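Local coordinates for alginate biosynthesis protein AlgX (Pseudomonas aeruginosa, PDB 4KNC) that takes part in the O-acetylation of alginate, probably as an acetyltransferase, and protects the polymer from degradation as it crosses the periplasm, at residues Asp52-Phe57 with Gln86-Leu91; Glu80-Tyr85 with Trp127-Ser132; Asn93-Ser98 with Leu134-Glu139; Pro177-Glu182 with Gly260-Asn265. One frame throughout, in Å; residues are numbered along the deposited sequence.

Contact 1 (Asp52-Phe57 with Gln86-Leu91); sequences DLRTDF and QPTRGL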
loop_
_atom_site.group_PDB
_atom_site.type_symbol
_atom_site.label_atom_id
_atom_site.label_comp_id
_atom_site.label_asym_id
_atom_site.label_seq_id
_atom_site.Cartn_x
_atom_site.Cartn_y
_atom_site.Cartn_z
ATOM N N ASP A 52 -15.781 8.144 4.923
ATOM C CA ASP A 52 -15.985 7.627 6.277
ATOM C C ASP A 52 -17.338 6.985 6.448
ATOM O O ASP A 52 -17.497 6.060 7.251
ATOM C CB ASP A 52 -15.842 8.732 7.323
ATOM C CG ASP A 52 -14.489 9.395 7.288
ATOM O OD1 ASP A 52 -13.503 8.779 6.808
ATOM O OD2 ASP A 52 -14.415 10.534 7.771
ATOM N N LEU A 53 -18.314 7.488 5.703
ATOM C CA LEU A 53 -19.698 7.048 5.874
ATOM C C LEU A 53 -20.156 6.225 4.688
ATOM O O LEU A 53 -21.357 6.099 4.427
ATOM C CB LEU A 53 -20.627 8.248 6.065
ATOM C CG LEU A 53 -20.317 9.121 7.285
ATOM C CD1 LEU A 53 -21.301 10.276 7.409
ATOM C CD2 LEU A 53 -20.320 8.265 8.552
ATOM N N ARG A 54 -19.194 5.661 3.968
ATOM C CA ARG A 54 -19.519 4.884 2.785
ATOM C C ARG A 54 -20.113 3.549 3.203
ATOM O O ARG A 54 -19.871 3.081 4.325
ATOM C CB ARG A 54 -18.273 4.663 1.932
ATOM C CG ARG A 54 -17.248 3.701 2.537
ATOM C CD ARG A 54 -16.417 3.091 1.423
ATOM N NE ARG A 54 -15.317 3.945 1.008
ATOM C CZ ARG A 54 -14.881 4.075 -0.241
ATOM N NH1 ARG A 54 -15.451 3.418 -1.245
ATOM N NH2 ARG A 54 -13.860 4.879 -0.477
ATOM N N THR A 55 -20.890 2.951 2.301
ATOM C CA THR A 55 -21.432 1.604 2.500
ATOM C C THR A 55 -20.909 0.622 1.472
ATOM O O THR A 55 -21.210 -0.562 1.540
ATOM C CB THR A 55 -22.969 1.578 2.401
ATOM O OG1 THR A 55 -23.369 2.108 1.130
ATOM C CG2 THR A 55 -23.601 2.408 3.521
ATOM N N ASP A 56 -20.127 1.101 0.510
ATOM C CA ASP A 56 -19.622 0.232 -0.556
ATOM C C ASP A 56 -18.175 -0.166 -0.289
ATOM O O ASP A 56 -17.359 0.686 0.019
ATOM C CB ASP A 56 -19.724 0.948 -1.905
ATOM C CG ASP A 56 -18.880 2.209 -1.954
ATOM O OD1 ASP A 56 -19.211 3.177 -1.232
ATOM O OD2 ASP A 56 -17.872 2.222 -2.692
ATOM N N PHE A 57 -17.856 -1.459 -0.401
ATOM C CA PHE A 57 -16.501 -1.947 -0.132
ATOM C C PHE A 57 -16.089 -2.998 -1.165
ATOM O O PHE A 57 -16.937 -3.567 -1.835
ATOM C CB PHE A 57 -16.410 -2.536 1.286
ATOM C CG PHE A 57 -16.612 -1.518 2.369
ATOM C CD1 PHE A 57 -15.571 -0.705 2.766
ATOM C CD2 PHE A 57 -17.849 -1.361 2.974
ATOM C CE1 PHE A 57 -15.751 0.263 3.753
ATOM C CE2 PHE A 57 -18.040 -0.403 3.965
ATOM C CZ PHE A 57 -16.984 0.409 4.358
ATOM N N GLN A 86 -7.912 -1.558 6.755
ATOM C CA GLN A 86 -8.260 -0.614 7.823
ATOM C C GLN A 86 -9.735 -0.197 7.716
ATOM O O GLN A 86 -10.196 0.236 6.666
ATOM C CB GLN A 86 -7.344 0.616 7.772
ATOM C CG GLN A 86 -7.315 1.418 9.085
ATOM C CD GLN A 86 -6.612 2.774 8.934
ATOM O OE1 GLN A 86 -6.622 3.376 7.855
ATOM N NE2 GLN A 86 -5.997 3.250 10.017
ATOM N N PRO A 87 -10.492 -0.374 8.798
ATOM C CA PRO A 87 -11.928 -0.069 8.730
ATOM C C PRO A 87 -12.221 1.440 8.739
ATOM O O PRO A 87 -11.366 2.246 9.100
ATOM C CB PRO A 87 -12.486 -0.744 9.985
ATOM C CG PRO A 87 -11.306 -0.786 10.947
ATOM C CD PRO A 87 -10.102 -1.018 10.068
ATOM N N THR A 88 -13.424 1.823 8.343
ATOM C CA THR A 88 -13.724 3.252 8.218
ATOM C C THR A 88 -13.934 3.928 9.572
ATOM O O THR A 88 -14.188 3.275 10.590
ATOM C CB THR A 88 -14.919 3.509 7.279
ATOM O OG1 THR A 88 -16.063 2.767 7.728
ATOM C CG2 THR A 88 -14.569 3.085 5.839
ATOM N N ARG A 89 -13.796 5.244 9.582
ATOM C CA ARG A 89 -14.044 6.028 10.777
ATOM C C ARG A 89 -15.512 5.908 11.143
ATOM O O ARG A 89 -15.874 5.957 12.310
ATOM C CB ARG A 89 -13.647 7.498 10.542
ATOM C CG ARG A 89 -12.166 7.656 10.173
ATOM C CD ARG A 89 -11.786 9.099 9.800
ATOM N NE ARG A 89 -11.707 9.991 10.962
ATOM C CZ ARG A 89 -12.669 10.835 11.329
ATOM N NH1 ARG A 89 -13.802 10.905 10.630
ATOM N NH2 ARG A 89 -12.494 11.617 12.392
ATOM N N GLY A 90 -16.363 5.747 10.138
ATOM C CA GLY A 90 -17.786 5.602 10.388
ATOM C C GLY A 90 -18.102 4.279 11.087
ATOM O O GLY A 90 -18.899 4.254 12.032
ATOM N N LEU A 91 -17.474 3.186 10.642
ATOM C CA LEU A 91 -17.723 1.884 11.259
ATOM C C LEU A 91 -17.219 1.844 12.687
ATOM O O LEU A 91 -17.851 1.249 13.552
ATOM C CB LEU A 91 -17.088 0.745 10.460
ATOM C CG LEU A 91 -17.796 0.404 9.149
ATOM C CD1 LEU A 91 -16.870 -0.406 8.250
ATOM C CD2 LEU A 91 -19.100 -0.348 9.404
HETATM O O HOH W 1 -12.750 6.099 6.874
HETATM O O HOH W 2 -18.339 3.460 6.644
#
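The guanidinium of Arg89 takes the carboxylate of Asp52 at its edge, and the ring of Phe57 takes the methyl CG2 of Thr88 in the same manner. In the salt bridge Arg89 NH1 stands 2.9 Å from Asp52 OD2, with the two planes 44° apart and the nitrogen well above the plane of the carboxylate. The side chains lie next to each other and point the same way, Arg89 CD 3.5 Å from Asp52 OD1; the bend at chi3 (74°) then turns NE. Phe57 meets its partners tip to tip: CE1 is 3.7 Å from Thr88 CG2, while CZ approaches Leu91 CD1. Thr88 is the N-cap of helix 89-93, its OG1 accepting from Leu91 N at 3.3 Å. Water 2 accepts a hydrogen bond from that hydroxyl and donates to the carbonyl oxygens of Asp52 and Arg54; water 1 joins Arg89 N to Asp52 OD1. Gly90 N adds a weak bond to Asp52 O. Phe47 makes a cation-pi contact with Arg89, whose side chain is about 6 Å from that of Asp148, an inferred active-site residue. Arg48 is a second cation for Asp52, which, shared between two arginines, probably stays ionised.

Contact 2 (Glu80-Tyr85 with Trp127-Ser132); sequences ELVVVY and WTPDFS
Trp127 reaches strand 80-85 first through CB, which lies 3.8 Å from Val82 CG2 and also close to Leu81 O. From there CG is anti to its own carbonyl carbon (chi1 -68°), and CD1 passes Leu81 O before nearing Glu80 OE1. The polar atom of the indole, NE1, donates to Glu80 OE1 at 3.0 Å; the oxygen lies in the ring plane, whereas the nitrogen stands above the carboxylate plane, the two planes being 64° apart. The side chain also touches Gln169 and Pro171. The backbone of the same residue forms a single parallel bridge around Val82: Trp127 N donates to Leu81 O, and Val83 N to Trp127 O at 3.0 Å. Beyond the bridge Pro129 CD packs 3.3 Å from Val83 O, and Val84 CG1 meets CZ of Phe131 at 3.8 Å, the side chains crossing at about a right angle. Water 3 donates to Val83 O and Pro129 O and accepts from Tyr85 N. Strand 293-298 pairs with the other edge of strand 80-85. The 127-132 loop therefore satisfies backbone groups on the outer edge of the SGNH-like sheet, directly and through water, while indole N-H and carboxylate fix the orientation of Trp127.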
loop_
_atom_site.group_PDB
_atom_site.type_symbol
_atom_site.label_atom_id
_atom_site.label_comp_id
_atom_site.label_asym_id
_atom_site.label_seq_id
_atom_site.Cartn_x
_atom_site.Cartn_y
_atom_site.Cartn_z
ATOM N N GLU A 80 3.559 -16.070 2.987
ATOM C CA GLU A 80 2.138 -16.001 3.315
ATOM C C GLU A 80 1.740 -14.532 3.359
ATOM O O GLU A 80 2.492 -13.704 3.874
ATOM C CB GLU A 80 1.870 -16.635 4.684
ATOM C CG GLU A 80 2.199 -18.111 4.790
ATOM C CD GLU A 80 1.105 -18.992 4.218
ATOM O OE1 GLU A 80 -0.052 -18.530 4.102
ATOM O OE2 GLU A 80 1.400 -20.146 3.876
ATOM N N LEU A 81 0.556 -14.209 2.849
ATOM C CA LEU A 81 0.102 -12.824 2.820
ATOM C C LEU A 81 -0.997 -12.534 3.854
ATOM O O LEU A 81 -1.997 -13.247 3.933
ATOM C CB LEU A 81 -0.375 -12.444 1.409
ATOM C CG LEU A 81 -0.803 -10.983 1.198
ATOM C CD1 LEU A 81 0.362 -10.042 1.443
ATOM C CD2 LEU A 81 -1.359 -10.785 -0.202
ATOM N N VAL A 82 -0.791 -11.485 4.647
ATOM C CA VAL A 82 -1.804 -10.987 5.563
ATOM C C VAL A 82 -2.212 -9.585 5.113
ATOM O O VAL A 82 -1.349 -8.722 4.932
ATOM C CB VAL A 82 -1.250 -10.911 7.004
ATOM C CG1 VAL A 82 -2.234 -10.206 7.932
ATOM C CG2 VAL A 82 -0.921 -12.305 7.526
ATOM N N VAL A 83 -3.509 -9.352 4.912
ATOM C CA VAL A 83 -3.971 -8.005 4.569
ATOM C C VAL A 83 -4.669 -7.332 5.757
ATOM O O VAL A 83 -5.580 -7.893 6.378
ATOM C CB VAL A 83 -4.864 -7.952 3.273
ATOM C CG1 VAL A 83 -5.697 -6.683 3.233
ATOM C CG2 VAL A 83 -4.012 -8.038 2.002
ATOM N N VAL A 84 -4.198 -6.137 6.095
ATOM C CA VAL A 84 -4.849 -5.318 7.097
ATOM C C VAL A 84 -5.702 -4.283 6.376
ATOM O O VAL A 84 -5.188 -3.308 5.824
ATOM C CB VAL A 84 -3.831 -4.650 8.007
ATOM C CG1 VAL A 84 -4.511 -3.557 8.852
ATOM C CG2 VAL A 84 -3.165 -5.723 8.906
ATOM N N TYR A 85 -7.006 -4.528 6.352
ATOM C CA TYR A 85 -7.957 -3.704 5.626
ATOM C C TYR A 85 -8.545 -2.722 6.629
ATOM O O TYR A 85 -9.530 -3.029 7.304
ATOM C CB TYR A 85 -9.054 -4.609 5.066
ATOM C CG TYR A 85 -9.947 -4.043 3.966
ATOM C CD1 TYR A 85 -9.410 -3.444 2.820
ATOM C CD2 TYR A 85 -11.333 -4.164 4.050
ATOM C CE1 TYR A 85 -10.239 -2.968 1.798
ATOM C CE2 TYR A 85 -12.168 -3.690 3.037
ATOM C CZ TYR A 85 -11.615 -3.092 1.924
ATOM O OH TYR A 85 -12.450 -2.630 0.942
ATOM N N TRP A 127 -4.748 -14.238 4.431
ATOM C CA TRP A 127 -5.058 -14.184 5.848
ATOM C C TRP A 127 -5.518 -12.780 6.175
ATOM O O TRP A 127 -4.792 -11.819 5.914
ATOM C CB TRP A 127 -3.819 -14.539 6.674
ATOM C CG TRP A 127 -3.407 -15.986 6.519
ATOM C CD1 TRP A 127 -2.488 -16.489 5.640
ATOM C CD2 TRP A 127 -3.918 -17.112 7.252
ATOM N NE1 TRP A 127 -2.387 -17.850 5.787
ATOM C CE2 TRP A 127 -3.259 -18.262 6.760
ATOM C CE3 TRP A 127 -4.868 -17.259 8.264
ATOM C CZ2 TRP A 127 -3.512 -19.543 7.257
ATOM C CZ3 TRP A 127 -5.124 -18.543 8.758
ATOM C CH2 TRP A 127 -4.444 -19.663 8.252
ATOM N N THR A 128 -6.711 -12.652 6.751
ATOM C CA THR A 128 -7.299 -11.329 6.910
ATOM C C THR A 128 -7.935 -11.084 8.270
ATOM O O THR A 128 -9.037 -11.551 8.526
ATOM C CB THR A 128 -8.358 -11.092 5.847
ATOM O OG1 THR A 128 -7.861 -11.562 4.589
ATOM C CG2 THR A 128 -8.686 -9.605 5.774
ATOM N N PRO A 129 -7.244 -10.333 9.142
ATOM C CA PRO A 129 -7.820 -10.056 10.460
ATOM C C PRO A 129 -9.187 -9.392 10.351
ATOM O O PRO A 129 -9.443 -8.562 9.453
ATOM C CB PRO A 129 -6.801 -9.102 11.086
ATOM C CG PRO A 129 -5.514 -9.473 10.432
ATOM C CD PRO A 129 -5.866 -9.822 9.021
ATOM N N ASP A 130 -10.070 -9.778 11.260
ATOM C CA ASP A 130 -11.426 -9.241 11.300
ATOM C C ASP A 130 -11.514 -8.203 12.406
ATOM O O ASP A 130 -11.438 -8.545 13.586
ATOM C CB ASP A 130 -12.396 -10.394 11.582
ATOM C CG ASP A 130 -13.842 -9.950 11.639
ATOM O OD1 ASP A 130 -14.113 -8.736 11.580
ATOM O OD2 ASP A 130 -14.713 -10.833 11.750
ATOM N N PHE A 131 -11.694 -6.939 12.028
ATOM C CA PHE A 131 -11.719 -5.839 12.989
ATOM C C PHE A 131 -13.126 -5.523 13.482
ATOM O O PHE A 131 -13.304 -4.615 14.291
ATOM C CB PHE A 131 -11.071 -4.559 12.398
ATOM C CG PHE A 131 -9.622 -4.745 12.016
ATOM C CD1 PHE A 131 -8.671 -5.048 12.988
ATOM C CD2 PHE A 131 -9.215 -4.651 10.689
ATOM C CE1 PHE A 131 -7.328 -5.236 12.648
ATOM C CE2 PHE A 131 -7.881 -4.846 10.343
ATOM C CZ PHE A 131 -6.934 -5.129 11.326
ATOM N N SER A 132 -14.122 -6.275 13.015
ATOM C CA SER A 132 -15.498 -5.979 13.407
ATOM C C SER A 132 -15.773 -5.937 14.928
ATOM O O SER A 132 -16.634 -5.175 15.362
ATOM C CB SER A 132 -16.514 -6.867 12.667
ATOM O OG SER A 132 -16.285 -8.239 12.922
HETATM O O HOH W 3 -7.758 -7.056 7.654
#

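Contact 3 (Asn93-Ser98 with Leu134-Glu139); sequences NREKLS and LFDEKE
Arg94 and Asp136 form a salt bridge, NH1 to OD2 at 3.3 Å, in which the nitrogen sits above the carboxylate plane and the guanidinium and carboxylate planes are 48° apart. Arg94 gets there on an extended chain whose CG is anti to the backbone N (chi1 -176°), and its CD passes 3.6 Å from both Asp136 oxygens. A second direct bond runs from Asn93 ND2 to Glu137 OE2 at 2.9 Å; amide and carboxylate are nearly perpendicular, 85° apart, and again the donor comes from above the carboxylate plane. Between these two bonds Glu95 OE2 lies only 2.6 Å from Asp136 OD1, the carboxylates being nearly coplanar, and Glu95 CG is 3.1 Å from the same Asp136 OD1; one of the acids probably holds a proton at this separation. The other Glu95 oxygen, OE1, pairs with Lys102, and Glu137 OE1 with Arg158. Water 4 accepts from Glu95 N and donates to Glu137 O at 2.8 Å, joining the two backbones through a single water. Packing is slight by comparison: Tyr107 of helix 107-123 lies against both Arg94 and Asp136. Backbone bonds from Asp136 to Leu91 and from Glu137 to Val92 anchor the same loop. The arrangement is a polar junction of two loops at the surface of the SGNH hydrolase-like domain, where the turn after helix 89-93 meets the chain leading toward helix 153-169.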
loop_
_atom_site.group_PDB
_atom_site.type_symbol
_atom_site.label_atom_id
_atom_site.label_comp_id
_atom_site.label_asym_id
_atom_site.label_seq_id
_atom_site.Cartn_x
_atom_site.Cartn_y
_atom_site.Cartn_z
ATOM N N ASN A 93 -16.112 4.638 14.787
ATOM C CA ASN A 93 -16.522 5.752 15.625
ATOM C C ASN A 93 -17.907 6.288 15.273
ATOM O O ASN A 93 -18.180 7.480 15.443
ATOM C CB ASN A 93 -15.474 6.860 15.584
ATOM C CG ASN A 93 -14.231 6.513 16.390
ATOM O OD1 ASN A 93 -13.125 6.398 15.841
ATOM N ND2 ASN A 93 -14.406 6.353 17.708
ATOM N N ARG A 94 -18.764 5.397 14.771
ATOM C CA ARG A 94 -20.195 5.674 14.628
ATOM C C ARG A 94 -20.776 6.576 15.733
ATOM O O ARG A 94 -21.442 7.564 15.438
ATOM C CB ARG A 94 -20.985 4.363 14.589
ATOM C CG ARG A 94 -22.476 4.553 14.347
ATOM C CD ARG A 94 -23.256 3.271 14.581
ATOM N NE ARG A 94 -24.606 3.369 14.037
ATOM C CZ ARG A 94 -25.546 2.447 14.205
ATOM N NH1 ARG A 94 -25.280 1.358 14.911
ATOM N NH2 ARG A 94 -26.747 2.614 13.671
ATOM N N GLU A 95 -20.510 6.245 16.995
ATOM C CA GLU A 95 -21.165 6.938 18.115
ATOM C C GLU A 95 -20.807 8.417 18.262
ATOM O O GLU A 95 -21.474 9.142 18.997
ATOM C CB GLU A 95 -20.949 6.201 19.448
ATOM C CG GLU A 95 -21.603 4.800 19.513
ATOM C CD GLU A 95 -23.076 4.785 19.077
ATOM O OE1 GLU A 95 -23.826 5.710 19.437
ATOM O OE2 GLU A 95 -23.496 3.842 18.373
ATOM N N LYS A 96 -19.765 8.869 17.570
ATOM C CA LYS A 96 -19.391 10.285 17.620
ATOM C C LYS A 96 -20.251 11.138 16.680
ATOM O O LYS A 96 -20.195 12.371 16.710
ATOM C CB LYS A 96 -17.909 10.453 17.292
ATOM C CG LYS A 96 -16.982 9.616 18.183
ATOM C CD LYS A 96 -16.970 10.121 19.615
ATOM C CE LYS A 96 -15.884 9.422 20.427
ATOM N NZ LYS A 96 -15.809 9.928 21.826
ATOM N N LEU A 97 -21.048 10.476 15.847
ATOM C CA LEU A 97 -21.960 11.155 14.928
ATOM C C LEU A 97 -23.066 11.925 15.653
ATOM O O LEU A 97 -23.438 11.587 16.775
ATOM C CB LEU A 97 -22.594 10.133 13.978
ATOM C CG LEU A 97 -21.583 9.536 12.995
ATOM C CD1 LEU A 97 -22.219 8.464 12.166
ATOM C CD2 LEU A 97 -20.996 10.645 12.104
ATOM N N SER A 98 -23.591 12.957 15.000
ATOM C CA SER A 98 -24.786 13.628 15.483
ATOM C C SER A 98 -25.964 12.672 15.304
ATOM O O SER A 98 -25.895 11.728 14.496
ATOM C CB SER A 98 -25.018 14.924 14.700
ATOM O OG SER A 98 -25.677 14.649 13.483
ATOM N N LEU A 134 -14.207 -4.295 16.868
ATOM C CA LEU A 134 -13.873 -2.926 17.256
ATOM C C LEU A 134 -14.899 -1.902 16.784
ATOM O O LEU A 134 -14.780 -0.717 17.097
ATOM C CB LEU A 134 -12.488 -2.533 16.731
ATOM C CG LEU A 134 -11.375 -3.511 17.078
ATOM C CD1 LEU A 134 -10.036 -2.979 16.560
ATOM C CD2 LEU A 134 -11.351 -3.751 18.597
ATOM N N PHE A 135 -15.891 -2.349 16.019
ATOM C CA PHE A 135 -16.859 -1.427 15.422
ATOM C C PHE A 135 -17.803 -0.838 16.462
ATOM O O PHE A 135 -18.045 -1.440 17.513
ATOM C CB PHE A 135 -17.708 -2.122 14.359
ATOM C CG PHE A 135 -16.955 -2.512 13.119
ATOM C CD1 PHE A 135 -15.587 -2.312 13.016
ATOM C CD2 PHE A 135 -17.628 -3.093 12.055
ATOM C CE1 PHE A 135 -14.902 -2.688 11.869
ATOM C CE2 PHE A 135 -16.956 -3.465 10.912
ATOM C CZ PHE A 135 -15.591 -3.264 10.813
ATOM N N ASP A 136 -18.348 0.330 16.147
ATOM C CA ASP A 136 -19.296 1.013 17.017
ATOM C C ASP A 136 -18.761 1.088 18.444
ATOM O O ASP A 136 -19.487 0.849 19.400
ATOM C CB ASP A 136 -20.644 0.278 17.002
ATOM C CG ASP A 136 -21.801 1.204 17.283
ATOM O OD1 ASP A 136 -21.527 2.371 17.623
ATOM O OD2 ASP A 136 -22.969 0.780 17.152
ATOM N N GLU A 137 -17.478 1.389 18.578
ATOM C CA GLU A 137 -16.793 1.266 19.858
ATOM C C GLU A 137 -17.320 2.263 20.881
ATOM O O GLU A 137 -17.841 3.326 20.525
ATOM C CB GLU A 137 -15.294 1.521 19.673
ATOM C CG GLU A 137 -14.980 3.018 19.488
ATOM C CD GLU A 137 -13.491 3.324 19.431
ATOM O OE1 GLU A 137 -12.665 2.384 19.314
ATOM O OE2 GLU A 137 -13.150 4.519 19.504
ATOM N N LYS A 138 -17.171 1.912 22.155
ATOM C CA LYS A 138 -17.226 2.897 23.232
ATOM C C LYS A 138 -15.958 2.773 24.068
ATOM O O LYS A 138 -15.809 1.850 24.871
ATOM C CB LYS A 138 -18.479 2.727 24.089
ATOM C CG LYS A 138 -19.763 3.062 23.344
ATOM N N GLU A 139 -15.033 3.695 23.839
ATOM C CA GLU A 139 -13.706 3.643 24.428
ATOM C C GLU A 139 -13.368 5.028 24.906
ATOM O O GLU A 139 -13.822 6.002 24.322
ATOM C CB GLU A 139 -12.679 3.258 23.366
ATOM C CG GLU A 139 -12.825 1.839 22.855
ATOM C CD GLU A 139 -12.369 0.808 23.870
ATOM O OE1 GLU A 139 -11.593 1.164 24.782
ATOM O OE2 GLU A 139 -12.784 -0.362 23.742
HETATM O O HOH W 4 -18.435 4.489 18.087
#

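Contact 4 (Pro177-Glu182 with Gly260-Asn265); sequences PKKQFE and GADILN
Backbone hydrogen bonding joins Lys179 to Gly260: Lys179 N donates to Gly260 O at 2.8 Å, with an N-H...O angle of 162°. The same oxygen receives a CA-H...O contact from Lys178 CA at 3.4 Å. Gly260 is the first residue to leave helical geometry after helix 251-259, and its positive phi (82°) turns the chain toward strand 263-265. Water-mediated bonding comes next, with water 5 donating to Pro177 O and accepting from Asp262 N at 2.8 Å. Electrostatics are weaker: Lys179 NZ forms a long salt bridge with Asp262 OD2 at 3.3 Å, its chain bent at chi3 and chi4, and its CD runs 3.4 Å from that same oxygen. Aromatic contact falls to Phe181, which turns its edge to the other segment. CZ lies 3.2 Å from Asp262 OD1, with ring and carboxylate planes 65° apart, and CE1 is near Ala261 O. Helix 251-259 also touches this ring and Asp262 through Glu256. With one Asp262 oxygen facing an ammonium and the other the weakly positive rim of a phenyl ring, the carboxylate charge is probably eased from two directions, while the short Lys179-Gly260 bond supplies the firmer tie.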
loop_
_atom_site.group_PDB
_atom_site.type_symbol
_atom_site.label_atom_id
_atom_site.label_comp_id
_atom_site.label_asym_id
_atom_site.label_seq_id
_atom_site.Cartn_x
_atom_site.Cartn_y
_atom_site.Cartn_z
ATOM N N PRO A 177 11.568 -16.746 15.091
ATOM C CA PRO A 177 12.236 -16.377 16.347
ATOM C C PRO A 177 11.297 -15.590 17.249
ATOM O O PRO A 177 10.617 -14.684 16.766
ATOM C CB PRO A 177 13.364 -15.441 15.898
ATOM C CG PRO A 177 13.584 -15.715 14.481
ATOM C CD PRO A 177 12.304 -16.268 13.907
ATOM N N LYS A 178 11.266 -15.930 18.531
ATOM C CA LYS A 178 10.396 -15.251 19.482
ATOM C C LYS A 178 11.223 -14.389 20.434
ATOM O O LYS A 178 12.330 -14.765 20.822
ATOM C CB LYS A 178 9.571 -16.274 20.268
ATOM C CG LYS A 178 8.741 -17.195 19.392
ATOM C CD LYS A 178 7.972 -16.404 18.338
ATOM C CE LYS A 178 6.976 -17.279 17.595
ATOM N NZ LYS A 178 7.638 -18.146 16.603
ATOM N N LYS A 179 10.689 -13.222 20.785
ATOM C CA LYS A 179 11.332 -12.311 21.734
ATOM C C LYS A 179 10.253 -11.689 22.603
ATOM O O LYS A 179 9.069 -11.794 22.298
ATOM C CB LYS A 179 12.076 -11.187 21.000
ATOM C CG LYS A 179 12.933 -11.637 19.829
ATOM C CD LYS A 179 13.222 -10.497 18.865
ATOM C CE LYS A 179 14.273 -9.548 19.402
ATOM N NZ LYS A 179 15.520 -9.639 18.594
ATOM N N GLN A 180 10.655 -11.032 23.683
ATOM C CA GLN A 180 9.698 -10.287 24.483
ATOM C C GLN A 180 9.827 -8.813 24.165
ATOM O O GLN A 180 10.929 -8.256 24.192
ATOM C CB GLN A 180 9.965 -10.477 25.965
ATOM C CG GLN A 180 10.192 -11.912 26.383
ATOM C CD GLN A 180 10.903 -12.003 27.718
ATOM O OE1 GLN A 180 10.780 -11.113 28.563
ATOM N NE2 GLN A 180 11.671 -13.070 27.908
ATOM N N PHE A 181 8.703 -8.172 23.874
ATOM C CA PHE A 181 8.719 -6.728 23.684
ATOM C C PHE A 181 7.867 -6.029 24.725
ATOM O O PHE A 181 6.872 -6.579 25.204
ATOM C CB PHE A 181 8.211 -6.357 22.300
ATOM C CG PHE A 181 9.012 -6.942 21.185
ATOM C CD1 PHE A 181 8.704 -8.195 20.679
ATOM C CD2 PHE A 181 10.064 -6.232 20.627
ATOM C CE1 PHE A 181 9.439 -8.740 19.629
ATOM C CE2 PHE A 181 10.801 -6.764 19.583
ATOM C CZ PHE A 181 10.486 -8.023 19.085
ATOM N N GLU A 182 8.269 -4.814 25.070
ATOM C CA GLU A 182 7.469 -3.961 25.934
ATOM C C GLU A 182 7.269 -2.588 25.304
ATOM O O GLU A 182 8.214 -1.988 24.757
ATOM C CB GLU A 182 8.130 -3.812 27.301
ATOM C CG GLU A 182 8.149 -5.089 28.107
ATOM C CD GLU A 182 8.888 -4.918 29.417
ATOM O OE1 GLU A 182 9.332 -3.779 29.694
ATOM O OE2 GLU A 182 9.024 -5.916 30.163
ATOM N N GLY A 260 5.170 -11.242 19.670
ATOM C CA GLY A 260 6.438 -11.797 20.119
ATOM C C GLY A 260 7.470 -11.925 19.002
ATOM O O GLY A 260 8.553 -12.453 19.214
ATOM N N ALA A 261 7.145 -11.439 17.810
ATOM C CA ALA A 261 8.061 -11.535 16.670
ATOM C C ALA A 261 8.535 -10.167 16.207
ATOM O O ALA A 261 7.784 -9.191 16.307
ATOM C CB ALA A 261 7.380 -12.244 15.518
ATOM N N ASP A 262 9.765 -10.105 15.687
ATOM C CA ASP A 262 10.271 -8.907 14.997
ATOM C C ASP A 262 9.442 -8.559 13.756
ATOM O O ASP A 262 9.065 -9.432 12.975
ATOM C CB ASP A 262 11.738 -9.080 14.582
ATOM C CG ASP A 262 12.714 -8.720 15.697
ATOM O OD1 ASP A 262 12.385 -7.835 16.509
ATOM O OD2 ASP A 262 13.808 -9.314 15.766
ATOM N N ILE A 263 9.157 -7.277 13.578
ATOM C CA ILE A 263 8.414 -6.831 12.407
ATOM C C ILE A 263 9.264 -5.843 11.631
ATOM O O ILE A 263 9.512 -4.731 12.099
ATOM C CB ILE A 263 7.090 -6.152 12.813
ATOM C CG1 ILE A 263 6.241 -7.085 13.688
ATOM C CG2 ILE A 263 6.325 -5.702 11.587
ATOM C CD1 ILE A 263 5.490 -8.155 12.933
ATOM N N LEU A 264 9.733 -6.245 10.454
ATOM C CA LEU A 264 10.454 -5.324 9.573
ATOM C C LEU A 264 9.498 -4.323 8.967
ATOM O O LEU A 264 8.711 -4.684 8.096
ATOM C CB LEU A 264 11.130 -6.091 8.443
ATOM C CG LEU A 264 12.078 -7.202 8.882
ATOM C CD1 LEU A 264 12.493 -8.029 7.677
ATOM C CD2 LEU A 264 13.294 -6.614 9.577
ATOM N N ASN A 265 9.579 -3.066 9.405
ATOM C CA ASN A 265 8.681 -2.023 8.923
ATOM C C ASN A 265 9.180 -1.341 7.641
ATOM O O ASN A 265 10.173 -0.623 7.671
ATOM C CB ASN A 265 8.478 -0.977 10.020
ATOM C CG ASN A 265 7.370 0.009 9.699
ATOM O OD1 ASN A 265 6.949 0.143 8.555
ATOM N ND2 ASN A 265 6.893 0.712 10.721
HETATM O O HOH W 5 11.244 -12.471 15.209
#

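Contacts 1, 2 and 3 form a continuous group in the SGNH hydrolase-like domain, whereas contact 4 stands apart. Strand 80-85 of contact 2 runs straight on into 86-91 of contact 1, and the two touch where Pro87 CD packs 3.8 Å from Phe131 CD2. Contact 1 passes on to contact 3, their centres 12 Å apart, through a probable hydrogen bond from Asp136 N to Leu91 O of 2.8 Å. The inferred catalytic Asp148 lies closer to Arg89 of contact 1 than to Asn93 of contact 3, about 6 and 10 Å between side chains. Contacts 2 and 4 reach the same parallel sheet at its opposite outermost strands, centres 19 Å apart, and lie away from the annotated sites.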